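Local atomic coordinates of major capsid protein (Human herpesvirus 1, PDB entry 1NO7), a protein that forms the structural subunits (hexons and pentons) of the icosahedral herpesvirus capsid shell, represented here by its upper domain. Residues A167-Y173 against M490-H494; F177-Q181 against A213-D217; A48-Q52 against Y506-V510. One frame throughout, in Å; residues are numbered along the deposited sequence.

Contact 1: residues A167-Y173 against M490-H494; sequences AFDDRNY and MAPQH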
ATOM      1  N   ALA A 167      12.664  -6.036   9.436  1.00 22.46           N
ATOM      2  CA  ALA A 167      11.531  -5.225   9.847  1.00 22.46           C
ATOM      3  C   ALA A 167      10.248  -5.964   9.440  1.00 22.46           C
ATOM      4  O   ALA A 167       9.374  -6.254  10.283  1.00 22.46           O
ATOM      5  CB  ALA A 167      11.590  -3.860   9.170  1.00 14.39           C
ATOM      6  N   PHE A 168      10.146  -6.287   8.148  1.00 38.67           N
ATOM      7  CA  PHE A 168       8.979  -6.991   7.607  1.00 38.67           C
ATOM      8  C   PHE A 168       8.682  -8.374   8.184  1.00 38.67           C
ATOM      9  O   PHE A 168       7.521  -8.770   8.283  1.00 38.67           O
ATOM     10  CB  PHE A 168       9.114  -7.099   6.103  1.00 30.16           C
ATOM     11  CG  PHE A 168       8.738  -5.849   5.373  1.00 30.16           C
ATOM     12  CD1 PHE A 168       9.718  -5.003   4.860  1.00 30.16           C
ATOM     13  CD2 PHE A 168       7.389  -5.552   5.141  1.00 30.16           C
ATOM     14  CE1 PHE A 168       9.362  -3.874   4.111  1.00 30.16           C
ATOM     15  CE2 PHE A 168       7.018  -4.436   4.401  1.00 30.16           C
ATOM     16  CZ  PHE A 168       8.009  -3.591   3.879  1.00 30.16           C
ATOM     17  N   ASP A 169       9.729  -9.097   8.560  1.00 49.52           N
ATOM     18  CA  ASP A 169       9.562 -10.427   9.118  1.00 49.52           C
ATOM     19  C   ASP A 169       9.396 -10.417  10.628  1.00 49.52           C
ATOM     20  O   ASP A 169       9.127 -11.466  11.218  1.00 49.52           O
ATOM     21  CB  ASP A 169      10.755 -11.311   8.771  1.00124.03           C
ATOM     22  CG  ASP A 169      11.062 -11.318   7.295  1.00124.03           C
ATOM     23  OD1 ASP A 169      10.112 -11.418   6.483  1.00124.03           O
ATOM     24  OD2 ASP A 169      12.259 -11.236   6.948  1.00124.03           O
ATOM     25  N   ASP A 170       9.562  -9.253  11.259  1.00 41.60           N
ATOM     26  CA  ASP A 170       9.431  -9.146  12.718  1.00 41.60           C
ATOM     27  C   ASP A 170       7.971  -9.230  13.172  1.00 41.60           C
ATOM     28  O   ASP A 170       7.150  -8.350  12.853  1.00 41.60           O
ATOM     29  CB  ASP A 170      10.050  -7.832  13.220  1.00 71.56           C
ATOM     30  CG  ASP A 170       9.979  -7.684  14.741  1.00 71.56           C
ATOM     31  OD1 ASP A 170      10.439  -6.640  15.257  1.00 71.56           O
ATOM     32  OD2 ASP A 170       9.470  -8.603  15.421  1.00 71.56           O
ATOM     33  N   ARG A 171       7.668 -10.302  13.912  1.00 49.41           N
ATOM     34  CA  ARG A 171       6.329 -10.556  14.437  1.00 49.41           C
ATOM     35  C   ARG A 171       6.089  -9.739  15.705  1.00 49.41           C
ATOM     36  O   ARG A 171       4.944  -9.602  16.151  1.00 49.41           O
ATOM     37  CB  ARG A 171       6.151 -12.043  14.755  1.00106.01           C
ATOM     38  CG  ARG A 171       7.378 -12.894  14.482  1.00106.01           C
ATOM     39  CD  ARG A 171       7.530 -13.223  12.999  1.00106.01           C
ATOM     40  NE  ARG A 171       6.479 -14.115  12.512  1.00106.01           N
ATOM     41  CZ  ARG A 171       6.440 -14.634  11.288  1.00106.01           C
ATOM     42  NH1 ARG A 171       7.396 -14.352  10.413  1.00106.01           N
ATOM     43  NH2 ARG A 171       5.447 -15.442  10.942  1.00106.01           N
ATOM     44  N   ASN A 172       7.167  -9.201  16.277  1.00 69.59           N
ATOM     45  CA  ASN A 172       7.092  -8.403  17.500  1.00 69.59           C
ATOM     46  C   ASN A 172       7.333  -6.925  17.228  1.00 69.59           C
ATOM     47  O   ASN A 172       7.586  -6.149  18.145  1.00 69.59           O
ATOM     48  CB  ASN A 172       8.123  -8.900  18.511  1.00 66.56           C
ATOM     49  CG  ASN A 172       7.943 -10.364  18.848  1.00 66.56           C
ATOM     50  OD1 ASN A 172       6.870 -10.789  19.292  1.00 66.56           O
ATOM     51  ND2 ASN A 172       8.997 -11.151  18.639  1.00 66.56           N
ATOM     52  N   TYR A 173       7.260  -6.547  15.959  1.00 36.46           N
ATOM     53  CA  TYR A 173       7.467  -5.160  15.544  1.00 36.46           C
ATOM     54  C   TYR A 173       6.572  -4.232  16.378  1.00 36.46           C
ATOM     55  O   TYR A 173       5.340  -4.302  16.303  1.00 36.46           O
ATOM     56  CB  TYR A 173       7.150  -5.043  14.046  1.00 25.64           C
ATOM     57  CG  TYR A 173       7.190  -3.655  13.440  1.00 25.64           C
ATOM     58  CD1 TYR A 173       8.402  -3.066  13.028  1.00 25.64           C
ATOM     59  CD2 TYR A 173       5.998  -2.950  13.223  1.00 25.64           C
ATOM     60  CE1 TYR A 173       8.413  -1.789  12.400  1.00 25.64           C
ATOM     61  CE2 TYR A 173       5.990  -1.685  12.606  1.00 25.64           C
ATOM     62  CZ  TYR A 173       7.195  -1.104  12.192  1.00 25.64           C
ATOM     63  OH  TYR A 173       7.151   0.148  11.581  1.00 25.64           O
ATOM     64  N   MET A 490       2.587  -5.257   7.767  1.00 46.18           N
ATOM     65  CA  MET A 490       3.849  -5.972   7.350  1.00 46.18           C
ATOM     66  C   MET A 490       3.952  -7.458   7.674  1.00 46.18           C
ATOM     67  O   MET A 490       3.647  -8.306   6.846  1.00 46.18           O
ATOM     68  CB  MET A 490       5.038  -5.313   8.029  1.00 25.70           C
ATOM     69  CG  MET A 490       5.211  -3.829   7.788  1.00 25.70           C
ATOM     70  SD  MET A 490       6.950  -3.347   7.669  1.00 25.70           S
ATOM     71  CE  MET A 490       7.714  -4.636   8.651  1.00 25.70           C
ATOM     72  N   ALA A 491       4.332  -7.757   8.915  1.00 48.00           N
ATOM     73  CA  ALA A 491       4.410  -9.136   9.384  1.00 48.00           C
ATOM     74  C   ALA A 491       3.044  -9.277  10.037  1.00 48.00           C
ATOM     75  O   ALA A 491       2.350  -8.278  10.208  1.00 48.00           O
ATOM     76  CB  ALA A 491       5.522  -9.287  10.422  1.00 75.58           C
ATOM     77  N   PRO A 492       2.624 -10.503  10.379  1.00 55.24           N
ATOM     78  CA  PRO A 492       1.316 -10.705  11.019  1.00 55.24           C
ATOM     79  C   PRO A 492       1.500 -10.802  12.536  1.00 55.24           C
ATOM     80  O   PRO A 492       2.011 -11.818  13.024  1.00 55.24           O
ATOM     81  CB  PRO A 492       0.856 -12.025  10.420  1.00 51.11           C
ATOM     82  CG  PRO A 492       2.140 -12.812  10.386  1.00 51.11           C
ATOM     83  CD  PRO A 492       3.183 -11.787   9.917  1.00 51.11           C
ATOM     84  N   GLN A 493       1.100  -9.763  13.276  1.00100.03           N
ATOM     85  CA  GLN A 493       1.260  -9.738  14.742  1.00100.03           C
ATOM     86  C   GLN A 493       0.499 -10.861  15.446  1.00100.03           C
ATOM     87  O   GLN A 493      -0.433 -11.437  14.875  1.00100.03           O
ATOM     88  CB  GLN A 493       0.803  -8.388  15.305  1.00 77.80           C
ATOM     89  CG  GLN A 493       1.677  -7.184  14.953  1.00 77.80           C
ATOM     90  CD  GLN A 493       3.033  -7.240  15.619  1.00 77.80           C
ATOM     91  OE1 GLN A 493       3.145  -7.633  16.780  1.00 77.80           O
ATOM     92  NE2 GLN A 493       4.072  -6.833  14.893  1.00 77.80           N
ATOM     93  N   HIS A 494       0.889 -11.159  16.688  1.00 39.29           N
ATOM     94  CA  HIS A 494       0.243 -12.234  17.446  1.00 39.29           C
ATOM     95  C   HIS A 494      -1.281 -12.195  17.445  1.00 39.29           C
ATOM     96  O   HIS A 494      -1.890 -11.227  17.901  1.00 39.29           O
ATOM     97  CB  HIS A 494       0.703 -12.254  18.898  1.00 64.22           C
ATOM     98  CG  HIS A 494      -0.050 -13.238  19.743  1.00 64.22           C
ATOM     99  ND1 HIS A 494       0.215 -14.591  19.730  1.00 64.22           N
ATOM    100  CD2 HIS A 494      -1.086 -13.068  20.600  1.00 64.22           C
ATOM    101  CE1 HIS A 494      -0.620 -15.209  20.547  1.00 64.22           C
ATOM    102  NE2 HIS A 494      -1.419 -14.307  21.088  1.00 64.22           N
TER

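Contact 2: residues F177-Q181 against A213-D217; sequences FYLLQ and AFVND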
ATOM      1  N   PHE A 177       4.491   2.044  16.511  1.00 39.64           N
ATOM      2  CA  PHE A 177       4.879   2.550  15.193  1.00 39.64           C
ATOM      3  C   PHE A 177       3.707   2.679  14.220  1.00 39.64           C
ATOM      4  O   PHE A 177       3.610   3.668  13.491  1.00 39.64           O
ATOM      5  CB  PHE A 177       5.952   1.642  14.597  1.00 32.66           C
ATOM      6  CG  PHE A 177       7.255   1.652  15.364  1.00 32.66           C
ATOM      7  CD1 PHE A 177       7.355   2.290  16.592  1.00 32.66           C
ATOM      8  CD2 PHE A 177       8.387   1.017  14.850  1.00 32.66           C
ATOM      9  CE1 PHE A 177       8.563   2.295  17.295  1.00 32.66           C
ATOM     10  CE2 PHE A 177       9.607   1.014  15.545  1.00 32.66           C
ATOM     11  CZ  PHE A 177       9.692   1.653  16.769  1.00 32.66           C
ATOM     12  N   TYR A 178       2.826   1.680  14.190  1.00 20.66           N
ATOM     13  CA  TYR A 178       1.665   1.758  13.299  1.00 20.66           C
ATOM     14  C   TYR A 178       0.786   2.933  13.728  1.00 20.66           C
ATOM     15  O   TYR A 178       0.483   3.821  12.910  1.00 20.66           O
ATOM     16  CB  TYR A 178       0.812   0.479  13.334  1.00 28.15           C
ATOM     17  CG  TYR A 178       1.463  -0.752  12.724  1.00 28.15           C
ATOM     18  CD1 TYR A 178       2.181  -1.646  13.513  1.00 28.15           C
ATOM     19  CD2 TYR A 178       1.358  -1.025  11.354  1.00 28.15           C
ATOM     20  CE1 TYR A 178       2.783  -2.788  12.955  1.00 28.15           C
ATOM     21  CE2 TYR A 178       1.957  -2.168  10.784  1.00 28.15           C
ATOM     22  CZ  TYR A 178       2.669  -3.045  11.594  1.00 28.15           C
ATOM     23  OH  TYR A 178       3.274  -4.174  11.063  1.00 28.15           O
ATOM     24  N   LEU A 179       0.385   2.950  15.007  1.00 25.04           N
ATOM     25  CA  LEU A 179      -0.464   4.043  15.494  1.00 25.04           C
ATOM     26  C   LEU A 179       0.226   5.375  15.194  1.00 25.04           C
ATOM     27  O   LEU A 179      -0.430   6.327  14.742  1.00 25.04           O
ATOM     28  CB  LEU A 179      -0.745   3.920  16.998  1.00 36.05           C
ATOM     29  CG  LEU A 179      -1.275   2.573  17.491  1.00 36.05           C
ATOM     30  CD1 LEU A 179      -0.106   1.573  17.445  1.00 36.05           C
ATOM     31  CD2 LEU A 179      -1.836   2.686  18.920  1.00 36.05           C
ATOM     32  N   LEU A 180       1.538   5.440  15.441  1.00 28.87           N
ATOM     33  CA  LEU A 180       2.281   6.662  15.161  1.00 28.87           C
ATOM     34  C   LEU A 180       2.110   7.007  13.685  1.00 28.87           C
ATOM     35  O   LEU A 180       1.679   8.122  13.345  1.00 28.87           O
ATOM     36  CB  LEU A 180       3.769   6.488  15.467  1.00 16.97           C
ATOM     37  CG  LEU A 180       4.179   6.814  16.901  1.00 16.97           C
ATOM     38  CD1 LEU A 180       5.738   6.890  17.014  1.00 16.97           C
ATOM     39  CD2 LEU A 180       3.513   8.148  17.288  1.00 16.97           C
ATOM     40  N   GLN A 181       2.451   6.042  12.820  1.00 30.06           N
ATOM     41  CA  GLN A 181       2.331   6.196  11.368  1.00 30.06           C
ATOM     42  C   GLN A 181       0.903   6.625  11.034  1.00 30.06           C
ATOM     43  O   GLN A 181       0.678   7.526  10.222  1.00 30.06           O
ATOM     44  CB  GLN A 181       2.652   4.870  10.670  1.00 46.04           C
ATOM     45  CG  GLN A 181       2.138   4.795   9.234  1.00 46.04           C
ATOM     46  CD  GLN A 181       2.148   3.376   8.675  1.00 46.04           C
ATOM     47  OE1 GLN A 181       1.699   2.428   9.336  1.00 46.04           O
ATOM     48  NE2 GLN A 181       2.643   3.223   7.446  1.00 46.04           N
ATOM     49  N   ALA A 213      12.985   1.344  10.988  1.00 42.80           N
ATOM     50  CA  ALA A 213      11.772   1.644  11.730  1.00 42.80           C
ATOM     51  C   ALA A 213      10.462   1.683  10.937  1.00 42.80           C
ATOM     52  O   ALA A 213       9.596   0.848  11.180  1.00 42.80           O
ATOM     53  CB  ALA A 213      11.951   2.945  12.488  1.00133.95           C
ATOM     54  N   PHE A 214      10.291   2.606   9.990  1.00 23.95           N
ATOM     55  CA  PHE A 214       8.994   2.647   9.302  1.00 23.95           C
ATOM     56  C   PHE A 214       8.909   2.246   7.817  1.00 23.95           C
ATOM     57  O   PHE A 214       8.094   2.819   7.069  1.00 23.95           O
ATOM     58  CB  PHE A 214       8.376   4.028   9.452  1.00 43.32           C
ATOM     59  CG  PHE A 214       8.202   4.461  10.874  1.00 43.32           C
ATOM     60  CD1 PHE A 214       9.314   4.711  11.682  1.00 43.32           C
ATOM     61  CD2 PHE A 214       6.921   4.639  11.410  1.00 43.32           C
ATOM     62  CE1 PHE A 214       9.164   5.128  12.993  1.00 43.32           C
ATOM     63  CE2 PHE A 214       6.750   5.059  12.732  1.00 43.32           C
ATOM     64  CZ  PHE A 214       7.872   5.305  13.527  1.00 43.32           C
ATOM     65  N   VAL A 215       9.706   1.262   7.390  1.00 32.03           N
ATOM     66  CA  VAL A 215       9.713   0.805   5.988  1.00 32.03           C
ATOM     67  C   VAL A 215       8.342   0.475   5.366  1.00 32.03           C
ATOM     68  O   VAL A 215       8.223   0.361   4.139  1.00 32.03           O
ATOM     69  CB  VAL A 215      10.546  -0.438   5.849  1.00 33.74           C
ATOM     70  CG1 VAL A 215      11.955  -0.159   6.284  1.00 33.74           C
ATOM     71  CG2 VAL A 215       9.927  -1.543   6.702  1.00 33.74           C
ATOM     72  N   ASN A 216       7.313   0.302   6.195  1.00 44.55           N
ATOM     73  CA  ASN A 216       5.989  -0.024   5.673  1.00 44.55           C
ATOM     74  C   ASN A 216       5.237   1.205   5.113  1.00 44.55           C
ATOM     75  O   ASN A 216       4.059   1.113   4.729  1.00 44.55           O
ATOM     76  CB  ASN A 216       5.152  -0.734   6.760  1.00 52.15           C
ATOM     77  CG  ASN A 216       4.360   0.235   7.629  1.00 52.15           C
ATOM     78  OD1 ASN A 216       4.926   1.007   8.418  1.00 52.15           O
ATOM     79  ND2 ASN A 216       3.034   0.200   7.483  1.00 52.15           N
ATOM     80  N   ASP A 217       5.921   2.346   5.056  1.00 46.49           N
ATOM     81  CA  ASP A 217       5.317   3.580   4.544  1.00 46.49           C
ATOM     82  C   ASP A 217       6.362   4.434   3.814  1.00 46.49           C
ATOM     83  O   ASP A 217       7.307   4.951   4.436  1.00 46.49           O
ATOM     84  CB  ASP A 217       4.719   4.398   5.690  1.00 65.59           C
ATOM     85  CG  ASP A 217       4.005   5.653   5.206  1.00 65.59           C
ATOM     86  OD1 ASP A 217       4.611   6.423   4.415  1.00 65.59           O
ATOM     87  OD2 ASP A 217       2.839   5.874   5.623  1.00 65.59           O
TER

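Contact 3: residues A48-Q52 against Y506-V510; sequences AADMQ and YPLPV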
ATOM      1  N   ALA A  48     -16.016   1.581   4.997  1.00 52.84           N
ATOM      2  CA  ALA A  48     -14.772   0.903   4.660  1.00 52.84           C
ATOM      3  C   ALA A  48     -14.456  -0.204   5.656  1.00 52.84           C
ATOM      4  O   ALA A  48     -14.172  -1.339   5.280  1.00 52.84           O
ATOM      5  CB  ALA A  48     -13.631   1.908   4.627  1.00 31.29           C
ATOM      6  N   ALA A  49     -14.513   0.133   6.934  1.00 47.63           N
ATOM      7  CA  ALA A  49     -14.218  -0.836   7.978  1.00 47.63           C
ATOM      8  C   ALA A  49     -15.249  -1.972   8.078  1.00 47.63           C
ATOM      9  O   ALA A  49     -15.144  -2.841   8.954  1.00 47.63           O
ATOM     10  CB  ALA A  49     -14.086  -0.115   9.320  1.00 20.70           C
ATOM     11  N   ASP A  50     -16.244  -1.962   7.196  1.00 70.83           N
ATOM     12  CA  ASP A  50     -17.260  -3.012   7.196  1.00 70.83           C
ATOM     13  C   ASP A  50     -17.150  -3.827   5.921  1.00 70.83           C
ATOM     14  O   ASP A  50     -17.345  -5.043   5.920  1.00 70.83           O
ATOM     15  CB  ASP A  50     -18.659  -2.415   7.281  1.00108.97           C
ATOM     16  CG  ASP A  50     -19.276  -2.595   8.642  1.00108.97           C
ATOM     17  OD1 ASP A  50     -19.166  -3.720   9.187  1.00108.97           O
ATOM     18  OD2 ASP A  50     -19.874  -1.621   9.152  1.00108.97           O
ATOM     19  N   MET A  51     -16.852  -3.117   4.838  1.00 80.80           N
ATOM     20  CA  MET A  51     -16.678  -3.677   3.504  1.00 80.80           C
ATOM     21  C   MET A  51     -16.273  -5.152   3.505  1.00 80.80           C
ATOM     22  O   MET A  51     -17.066  -6.033   3.177  1.00 80.80           O
ATOM     23  CB  MET A  51     -15.621  -2.851   2.791  1.00 47.70           C
ATOM     24  CG  MET A  51     -15.533  -3.056   1.315  1.00 47.70           C
ATOM     25  SD  MET A  51     -14.665  -1.626   0.671  1.00 47.70           S
ATOM     26  CE  MET A  51     -16.005  -0.342   0.806  1.00 47.70           C
ATOM     27  N   GLN A  52     -15.026  -5.403   3.872  1.00 37.87           N
ATOM     28  CA  GLN A  52     -14.475  -6.755   3.939  1.00 37.87           C
ATOM     29  C   GLN A  52     -15.395  -7.812   4.566  1.00 37.87           C
ATOM     30  O   GLN A  52     -15.306  -8.999   4.221  1.00 37.87           O
ATOM     31  CB  GLN A  52     -13.158  -6.731   4.716  1.00 53.96           C
ATOM     32  CG  GLN A  52     -11.959  -7.318   3.986  1.00 53.96           C
ATOM     33  CD  GLN A  52     -12.001  -8.827   3.858  1.00 53.96           C
ATOM     34  OE1 GLN A  52     -12.562  -9.533   4.714  1.00 53.96           O
ATOM     35  NE2 GLN A  52     -11.387  -9.336   2.794  1.00 53.96           N
ATOM     36  N   TYR A 506      -8.151  -2.501  10.840  1.00 37.10           N
ATOM     37  CA  TYR A 506      -8.966  -3.581  10.294  1.00 37.10           C
ATOM     38  C   TYR A 506      -8.492  -3.993   8.892  1.00 37.10           C
ATOM     39  O   TYR A 506      -8.320  -3.137   8.008  1.00 37.10           O
ATOM     40  CB  TYR A 506     -10.427  -3.157  10.254  1.00 36.93           C
ATOM     41  CG  TYR A 506     -10.665  -1.864   9.517  1.00 36.93           C
ATOM     42  CD1 TYR A 506     -10.822  -1.839   8.140  1.00 36.93           C
ATOM     43  CD2 TYR A 506     -10.783  -0.671  10.207  1.00 36.93           C
ATOM     44  CE1 TYR A 506     -11.106  -0.650   7.464  1.00 36.93           C
ATOM     45  CE2 TYR A 506     -11.066   0.531   9.549  1.00 36.93           C
ATOM     46  CZ  TYR A 506     -11.234   0.537   8.179  1.00 36.93           C
ATOM     47  OH  TYR A 506     -11.589   1.719   7.543  1.00 36.93           O
ATOM     48  N   PRO A 507      -8.252  -5.311   8.683  1.00 45.92           N
ATOM     49  CA  PRO A 507      -7.795  -5.897   7.414  1.00 45.92           C
ATOM     50  C   PRO A 507      -8.755  -5.565   6.291  1.00 45.92           C
ATOM     51  O   PRO A 507      -9.978  -5.659   6.465  1.00 45.92           O
ATOM     52  CB  PRO A 507      -7.791  -7.398   7.706  1.00 40.40           C
ATOM     53  CG  PRO A 507      -7.448  -7.460   9.149  1.00 40.40           C
ATOM     54  CD  PRO A 507      -8.327  -6.352   9.727  1.00 40.40           C
ATOM     55  N   LEU A 508      -8.204  -5.181   5.145  1.00 25.45           N
ATOM     56  CA  LEU A 508      -9.023  -4.849   3.983  1.00 25.45           C
ATOM     57  C   LEU A 508      -8.098  -4.773   2.769  1.00 25.45           C
ATOM     58  O   LEU A 508      -7.697  -3.667   2.367  1.00 25.45           O
ATOM     59  CB  LEU A 508      -9.707  -3.503   4.196  1.00 24.58           C
ATOM     60  CG  LEU A 508     -10.612  -3.053   3.055  1.00 24.58           C
ATOM     61  CD1 LEU A 508     -12.082  -3.191   3.496  1.00 24.58           C
ATOM     62  CD2 LEU A 508     -10.302  -1.593   2.676  1.00 24.58           C
ATOM     63  N   PRO A 509      -7.752  -5.945   2.165  1.00 36.21           N
ATOM     64  CA  PRO A 509      -6.862  -6.024   0.997  1.00 36.21           C
ATOM     65  C   PRO A 509      -7.418  -5.327  -0.242  1.00 36.21           C
ATOM     66  O   PRO A 509      -8.555  -5.592  -0.654  1.00 36.21           O
ATOM     67  CB  PRO A 509      -6.710  -7.532   0.770  1.00 35.31           C
ATOM     68  CG  PRO A 509      -7.054  -8.138   2.095  1.00 35.31           C
ATOM     69  CD  PRO A 509      -8.223  -7.296   2.521  1.00 35.31           C
ATOM     70  N   VAL A 510      -6.618  -4.436  -0.828  1.00 49.70           N
ATOM     71  CA  VAL A 510      -7.037  -3.726  -2.032  1.00 49.70           C
ATOM     72  C   VAL A 510      -6.551  -4.480  -3.264  1.00 49.70           C
ATOM     73  O   VAL A 510      -6.990  -4.201  -4.385  1.00 49.70           O
ATOM     74  CB  VAL A 510      -6.433  -2.306  -2.112  1.00 37.46           C
ATOM     75  CG1 VAL A 510      -7.040  -1.434  -1.054  1.00 37.46           C
ATOM     76  CG2 VAL A 510      -4.919  -2.363  -1.943  1.00 37.46           C
TER

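Contact 1: residues A167-Y173 against M490-H494
M490 lays its sulfur over the F168 ring, where helix 158-169 ends against the loop that follows strand 486-489. SD stands 3.6 Å from the ring centroid of F168, 23° off the normal, displaced toward the CD2-CE2 rim. F168 turns CG to the side opposite its carbonyl carbon (chi1 -80°), which sets the ring across the M490 chain at about a right angle. The thioether, bent at chi2 and chi3, has a second aromatic neighbour on its other side: the Y173 ring presents a face to SD with its centroid 5.2 Å away. Both are Met-aromatic contacts, the F168 one close and the Y173 one loose. The position of M490 CE against the A167-F168 backbone is doubtful. Next along the loop, the A491 methyl points at the helix end, facing the carbonyl oxygens of F168 and D170. There the chain leaves the helix through an Asx turn: OD2 of D170 accepts from N of N172, met from above the carboxylate plane, while OD1 of D170 is held by Y205. R171 reaches over the loop, its guanidinium face above CD of P492, with a weak bond of 3.5 Å from NH1 to O of D169. A bend at chi2 (-68°) brings the Q493 amide beside the turn, NE2 3.7 Å from CB of Y173. As modelled, OE1 faces another acceptor, O of R171, so the rotation of this amide is doubtful. The D169 side chain starts away from the loop, and its OD1 forms a salt bridge with R374. The two segments therefore cohere through sulfur, aromatic and methyl packing, whereas the carboxylates of D169 and D170 find their partners within their own segment or elsewhere in the chain.

Contact 2: residues F177-Q181 against A213-D217
Q181, on helix 176-183, clasps N216 and D217 at the end of a type I beta turn, F214 to D217, that leads into helix 218-226. Its amide uses both ends. OE1 of Q181 accepts from ND2 of N216 at 3.2 Å, a nearly straight bond (N-H...O 164°) lying in both amide planes, although the donor approaches almost square to the Q181 C=O bond. NE2 of Q181 gives to OD2 of D217, also at 3.2 Å, using the anti lone pair of that oxygen. The side chain reaches this far because CG stands opposite the backbone N (chi1 162°) and the chain is extended beyond it. Beside the clasp, F214 wedges its ring against the helix: the ring edge meets CB of L180 and CB of Q181, and CE2 of F214 lies 4.0 Å from CB of F177. The F177 and F214 rings are nearly parallel, 19° between planes, but slid apart to 5.1 Å between centroids. F177 also reaches A213, its CE2 4.3 Å from CB of A213. A second shell fixes these partners. ND2 of N216 also donates to O of L488, on an outer strand of the three-stranded sheet, and OD2 of D217 also receives a bond from NE1 of W287. Both polar ends of the Q181 amide are thus satisfied in a wholly buried place, by side chains that are themselves tied elsewhere. The aromatic side is closed by helix 195-208, whose C201 and I202 touch F177 and F214. The turn itself is fastened by N of D217 bonding to O of F214 at 3.0 Å, while D217 occupies the N-cap of helix 218-226 and its OD1 accepts from the backbone N of L220.

Contact 3: residues A48-Q52 against Y506-V510
Q52, on helix 48-56, packs against the chain where edge strand 505-507 of a three-stranded antiparallel sheet runs out into a loop. Its CB lies 3.8 Å from O of P507 and 3.9 Å from CD1 of L508. CG, one bond further, lies 3.6 Å from O of P507 and near CA of L508. The chain then bends at chi2 (-72°), carrying the amide along the loop until NE2 stops 3.8 Å from CD of P509, the two side chains crossing at about a right angle. V520 of helix 517-521 touches both Q52 and P509. L508 answers from its own side: with CG opposite its backbone N, CD1 enters the helix surface between O of A48 and CB of M51, the latter 3.6 Å away. On the strand itself, the Y506 ring lies under the methyl of A49, a CH-pi contact over one face, although its modelled closeness is doubtful. On the sheet side, backbone bonds join Y506 to G379 and L508 to T377. At the far end of the tyrosine, OH of Y506 sits 3.6 Å from CB of A48.

Overall arrangement
From the N terminus, 48-52 comes first and waits longest for its partner. The chain next passes 167-173 and then 177-181; contact 2 closes a short, largely helical loop when 213-217 returns to 177-181. Contact 1 closes around it at 490-494, and contact 3 closes last, at 506-510. The three loops nest without crossing. Contacts 1 and 2 touch, with OH of Y173 probably hydrogen-bonded to O of A213 and M490 against N216, forming one region of helices and loops. Contact 3 stands apart, its nearest atoms about 10 Å from either. Contact 1 follows outer strand 486-489 and contact 3 takes in the end of the other, 505-507; strand 376-380 lies between these two strands.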